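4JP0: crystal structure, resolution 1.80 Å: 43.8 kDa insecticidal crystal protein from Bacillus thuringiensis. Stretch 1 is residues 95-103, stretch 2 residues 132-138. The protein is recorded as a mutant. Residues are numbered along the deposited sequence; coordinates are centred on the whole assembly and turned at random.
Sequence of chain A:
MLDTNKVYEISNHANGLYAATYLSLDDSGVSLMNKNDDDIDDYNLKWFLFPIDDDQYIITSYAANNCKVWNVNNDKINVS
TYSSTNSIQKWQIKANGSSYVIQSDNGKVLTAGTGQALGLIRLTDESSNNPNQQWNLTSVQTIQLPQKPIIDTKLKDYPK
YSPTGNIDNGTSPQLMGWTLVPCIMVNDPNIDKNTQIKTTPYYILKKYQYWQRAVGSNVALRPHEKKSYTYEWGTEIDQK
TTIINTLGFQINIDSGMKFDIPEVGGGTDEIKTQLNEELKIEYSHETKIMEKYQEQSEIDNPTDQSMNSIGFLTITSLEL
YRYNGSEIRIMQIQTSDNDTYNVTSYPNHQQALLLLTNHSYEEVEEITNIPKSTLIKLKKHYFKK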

ATOM      1  N   ALA A  95       7.432   1.176 -27.401  1.00 24.15           N
ATOM      2  CA  ALA A  95       7.728   2.140 -28.457  1.00 25.47           C
ATOM      3  C   ALA A  95       8.310   1.435 -29.687  1.00 27.13           C
ATOM      4  O   ALA A  95       9.211   0.578 -29.561  1.00 25.71           O
ATOM      5  N   ASN A  96       7.808   1.792 -30.869  1.00 27.12           N
ATOM      6  CA  ASN A  96       8.299   1.199 -32.119  1.00 29.30           C
ATOM      7  C   ASN A  96       8.256   2.286 -33.162  1.00 30.19           C
ATOM      8  O   ASN A  96       7.248   2.479 -33.837  1.00 30.06           O
ATOM      9  N   GLY A  97       9.355   3.016 -33.262  1.00 30.69           N
ATOM     10  CA  GLY A  97       9.413   4.164 -34.129  1.00 32.03           C
ATOM     11  C   GLY A  97       8.441   5.204 -33.608  1.00 31.58           C
ATOM     12  O   GLY A  97       8.442   5.562 -32.432  1.00 31.99           O
ATOM     13  N   SER A  98       7.567   5.668 -34.484  1.00 31.77           N
ATOM     14  CA  SER A  98       6.654   6.735 -34.114  1.00 31.15           C
ATOM     15  C   SER A  98       5.332   6.230 -33.525  1.00 29.68           C
ATOM     16  O   SER A  98       4.441   7.014 -33.196  1.00 29.64           O
ATOM     17  N   SER A  99       5.176   4.935 -33.369  1.00 28.04           N
ATOM     18  CA  SER A  99       3.945   4.396 -32.811  1.00 24.66           C
ATOM     19  C   SER A  99       4.252   3.439 -31.658  1.00 23.66           C
ATOM     20  O   SER A  99       5.285   3.489 -31.083  1.00 24.62           O
ATOM     21  N   TYR A 100       3.339   2.569 -31.359  1.00 20.31           N
ATOM     22  CA  TYR A 100       3.542   1.609 -30.284  1.00 19.69           C
ATOM     23  C   TYR A 100       2.978   0.253 -30.614  1.00 18.39           C
ATOM     24  O   TYR A 100       1.985   0.142 -31.310  1.00 16.92           O
ATOM     25  N   VAL A 101       3.609  -0.779 -30.072  1.00 17.37           N
ATOM     26  CA  VAL A 101       3.078  -2.133 -30.145  1.00 17.71           C
ATOM     27  C   VAL A 101       2.465  -2.390 -28.782  1.00 17.65           C
ATOM     28  O   VAL A 101       3.091  -2.056 -27.737  1.00 17.58           O
ATOM     29  N   ILE A 102       1.241  -2.922 -28.765  1.00 15.00           N
ATOM     30  CA  ILE A 102       0.554  -3.178 -27.504  1.00 14.82           C
ATOM     31  C   ILE A 102       0.510  -4.674 -27.346  1.00 15.07           C
ATOM     32  O   ILE A 102      -0.099  -5.383 -28.135  1.00 14.13           O
ATOM     33  N   GLN A 103       1.195  -5.160 -26.324  1.00 14.02           N
ATOM     34  CA  GLN A 103       1.362  -6.599 -26.181  1.00 14.70           C
ATOM     35  C   GLN A 103       0.692  -7.135 -24.908  1.00 15.95           C
ATOM     36  O   GLN A 103       0.877  -6.604 -23.801  1.00 15.09           O
ATOM     37  N   ASN A 132      -0.594  -2.861 -39.253  1.00 15.06           N
ATOM     38  CA  ASN A 132      -1.820  -3.149 -38.509  1.00 16.21           C
ATOM     39  C   ASN A 132      -1.586  -3.523 -37.029  1.00 15.55           C
ATOM     40  O   ASN A 132      -2.530  -3.612 -36.238  1.00 16.88           O
ATOM     41  N   GLN A 133      -0.330  -3.663 -36.655  1.00 14.72           N
ATOM     42  CA  GLN A 133       0.040  -3.943 -35.285  1.00 13.66           C
ATOM     43  C   GLN A 133       0.677  -2.700 -34.640  1.00 14.44           C
ATOM     44  O   GLN A 133       1.235  -2.773 -33.556  1.00 13.28           O
ATOM     45  N   GLN A 134       0.537  -1.538 -35.285  1.00 14.60           N
ATOM     46  CA  GLN A 134       1.096  -0.318 -34.713  1.00 14.93           C
ATOM     47  C   GLN A 134      -0.053   0.624 -34.278  1.00 14.06           C
ATOM     48  O   GLN A 134      -1.040   0.779 -34.995  1.00 12.60           O
ATOM     49  N   TRP A 135       0.132   1.292 -33.143  1.00 12.91           N
ATOM     50  CA  TRP A 135      -0.925   2.062 -32.492  1.00 13.22           C
ATOM     51  C   TRP A 135      -0.410   3.400 -31.993  1.00 14.26           C
ATOM     52  O   TRP A 135       0.737   3.515 -31.554  1.00 13.97           O
ATOM     53  N   ASN A 136      -1.296   4.397 -32.033  1.00 14.79           N
ATOM     54  CA  ASN A 136      -0.984   5.724 -31.573  1.00 15.15           C
ATOM     55  C   ASN A 136      -1.799   6.043 -30.354  1.00 16.45           C
ATOM     56  O   ASN A 136      -2.956   5.675 -30.295  1.00 12.77           O
ATOM     57  N   LEU A 137      -1.176   6.758 -29.404  1.00 17.22           N
ATOM     58  CA  LEU A 137      -1.862   7.193 -28.192  1.00 19.22           C
ATOM     59  C   LEU A 137      -1.980   8.695 -28.213  1.00 19.98           C
ATOM     60  O   LEU A 137      -0.951   9.419 -28.340  1.00 23.01           O
ATOM     61  N   THR A 138      -3.209   9.184 -28.117  1.00 17.30           N
ATOM     62  CA  THR A 138      -3.450  10.610 -28.151  1.00 18.88           C
ATOM     63  C   THR A 138      -3.980  11.051 -26.796  1.00 17.88           C
ATOM     64  O   THR A 138      -4.993  10.541 -26.355  1.00 17.56           O
TER

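The two stretches cross at a steep angle and are tied together by a single antiparallel bridge, Tyr100 with Trp135. Ala95 lies out of reach. Asn96 points toward stretch 2 with chi1 t, and its amide ND2 donates to Gln134 OE1 at 2.9 Å. Gln134 OE1 also accepts from a water at 2.5 Å, and that water also donates to Asn96 O at 2.6 Å, so one carbonyl oxygen serves both links. Gln134 reaches this site by folding: its CB points sideways, but successive m rotamers at chi1 and chi2 bring its end nearer.

Gly97 follows in the type II' turn, where a positive phi of 65° favours glycine; Ser98, exposed with chi1 p, contributes little. Ser99 is buried and points toward stretch 2 with chi1 m. A small residue suits this place, since Ser99 CB lies 3.4 Å from Trp135 O, while Ser99 OG is 2.9 Å from Asn136 OD1. Asn136 starts away from stretch 1, yet chi1 m turns its amide back to that hydroxyl.

Tyr100 carries the bridge: its N donates to Trp135 O, and Trp135 N donates to Tyr100 O, both at 2.8 Å. The CA-to-CB bond of Tyr100 points sideways; with chi1 m, its ring brings Tyr100 CD1 to 4.2 Å from Leu137 CD1, using the apolar part of the ring. Val101, chi1 t, is buried and sets CG2 3.7 Å from Gln134 OE1, beside the folded amide.

Ile102 points toward stretch 2, and its m,t conformation extends CD1 to 3.8 Å from Trp135 CB and 4.5 Å from Leu137 CD1; an aliphatic side chain branched at CB suits this apolar contact, its CD1 arm reaching Trp135 and Leu137. A second water accepts from Ile102 N at 2.9 Å and lies 2.8 Å from Gln133 O. Gln103 extends out of reach.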

ATOM      1  CB  ALA A  95       8.708   3.187 -27.954  1.00 27.33           C
ATOM      2  CB  ASN A  96       7.438   0.002 -32.547  1.00 30.09           C
ATOM      3  CG  ASN A  96       8.095  -0.848 -33.626  1.00 31.39           C
ATOM      4  OD1 ASN A  96       9.324  -1.031 -33.636  1.00 33.09           O
ATOM      5  ND2 ASN A  96       7.281  -1.396 -34.519  1.00 29.56           N
ATOM      6  CB  SER A  98       6.393   7.615 -35.346  1.00 32.58           C
ATOM      7  OG  SER A  98       6.200   6.795 -36.501  1.00 34.42           O
ATOM      8  CB  SER A  99       3.161   3.714 -33.902  1.00 24.97           C
ATOM      9  OG  SER A  99       2.767   4.607 -34.891  1.00 24.15           O
ATOM     10  CB  TYR A 100       2.790   2.050 -29.024  1.00 19.66           C
ATOM     11  CG  TYR A 100       3.281   3.310 -28.361  1.00 20.61           C
ATOM     12  CD1 TYR A 100       2.663   4.533 -28.600  1.00 22.69           C
ATOM     13  CD2 TYR A 100       4.338   3.280 -27.473  1.00 21.13           C
ATOM     14  CE1 TYR A 100       3.085   5.688 -27.974  1.00 25.87           C
ATOM     15  CE2 TYR A 100       4.763   4.442 -26.835  1.00 26.47           C
ATOM     16  CZ  TYR A 100       4.140   5.642 -27.092  1.00 27.67           C
ATOM     17  OH  TYR A 100       4.585   6.799 -26.461  1.00 29.36           O
ATOM     18  CB  VAL A 101       4.205  -3.164 -30.408  1.00 18.05           C
ATOM     19  CG1 VAL A 101       3.694  -4.630 -30.231  1.00 17.24           C
ATOM     20  CG2 VAL A 101       4.797  -2.935 -31.810  1.00 20.95           C
ATOM     21  CB  ILE A 102      -0.860  -2.519 -27.472  1.00 14.94           C
ATOM     22  CG1 ILE A 102      -0.707  -0.997 -27.547  1.00 14.78           C
ATOM     23  CG2 ILE A 102      -1.572  -2.897 -26.182  1.00 15.12           C
ATOM     24  CD1 ILE A 102      -2.011  -0.196 -27.861  1.00 13.89           C
ATOM     25  CB  GLN A 103       2.846  -6.896 -26.137  1.00 15.00           C
ATOM     26  CG  GLN A 103       3.205  -8.394 -25.941  1.00 18.49           C
ATOM     27  CD  GLN A 103       4.695  -8.621 -26.048  1.00 25.50           C
ATOM     28  OE1 GLN A 103       5.308  -8.295 -27.063  1.00 28.50           O
ATOM     29  NE2 GLN A 103       5.289  -9.172 -24.990  1.00 29.23           N
ATOM     30  CB  ASN A 132      -2.635  -4.222 -39.228  1.00 17.08           C
ATOM     31  CG  ASN A 132      -3.324  -3.660 -40.494  1.00 18.52           C
ATOM     32  OD1 ASN A 132      -4.323  -2.941 -40.392  1.00 18.60           O
ATOM     33  ND2 ASN A 132      -2.763  -3.941 -41.661  1.00 16.40           N
ATOM     34  CB  GLN A 133       1.006  -5.146 -35.270  1.00 14.97           C
ATOM     35  CG  GLN A 133       0.257  -6.449 -35.670  1.00 14.64           C
ATOM     36  CD  GLN A 133       1.146  -7.671 -35.612  1.00 15.54           C
ATOM     37  OE1 GLN A 133       2.356  -7.545 -35.692  1.00 16.61           O
ATOM     38  NE2 GLN A 133       0.548  -8.849 -35.412  1.00 14.98           N
ATOM     39  CB  GLN A 134       2.002   0.421 -35.695  1.00 15.85           C
ATOM     40  CG  GLN A 134       2.984  -0.450 -36.509  1.00 21.39           C
ATOM     41  CD  GLN A 134       3.890  -1.258 -35.626  1.00 25.50           C
ATOM     42  OE1 GLN A 134       4.509  -0.707 -34.718  1.00 23.84           O
ATOM     43  NE2 GLN A 134       3.995  -2.571 -35.897  1.00 27.34           N
ATOM     44  CB  TRP A 135      -1.473   1.259 -31.285  1.00 12.70           C
ATOM     45  CG  TRP A 135      -1.999  -0.085 -31.706  1.00 12.72           C
ATOM     46  CD1 TRP A 135      -1.295  -1.217 -31.862  1.00 15.31           C
ATOM     47  CD2 TRP A 135      -3.316  -0.360 -32.188  1.00 12.91           C
ATOM     48  NE1 TRP A 135      -2.089  -2.222 -32.365  1.00 11.45           N
ATOM     49  CE2 TRP A 135      -3.345  -1.723 -32.576  1.00 13.24           C
ATOM     50  CE3 TRP A 135      -4.498   0.386 -32.256  1.00 11.29           C
ATOM     51  CZ2 TRP A 135      -4.498  -2.349 -33.057  1.00 13.88           C
ATOM     52  CZ3 TRP A 135      -5.662  -0.235 -32.722  1.00 11.13           C
ATOM     53  CH2 TRP A 135      -5.652  -1.600 -33.124  1.00 12.77           C
ATOM     54  CB  ASN A 136      -1.333   6.715 -32.670  1.00 15.39           C
ATOM     55  CG  ASN A 136      -0.450   6.524 -33.902  1.00 18.49           C
ATOM     56  OD1 ASN A 136       0.783   6.398 -33.789  1.00 19.46           O
ATOM     57  ND2 ASN A 136      -1.070   6.458 -35.063  1.00 19.54           N
ATOM     58  CB  LEU A 137      -1.143   6.693 -26.930  1.00 20.68           C
ATOM     59  CG  LEU A 137      -1.658   5.319 -26.431  1.00 22.00           C
ATOM     60  CD1 LEU A 137      -1.300   4.194 -27.354  1.00 25.06           C
ATOM     61  CD2 LEU A 137      -1.117   5.027 -25.016  1.00 26.96           C
ATOM     62  CB  THR A 138      -4.526  10.883 -29.218  1.00 19.48           C
ATOM     63  OG1 THR A 138      -4.062  10.408 -30.496  1.00 20.61           O
ATOM     64  CG2 THR A 138      -4.763  12.395 -29.397  1.00 23.60           C
TER
HETATM   65  O   HOH W   1       5.460   1.426 -35.477  1.00 38.18           O
HETATM   66  O   HOH W   2       0.427  -4.087 -31.253  1.00 15.09           O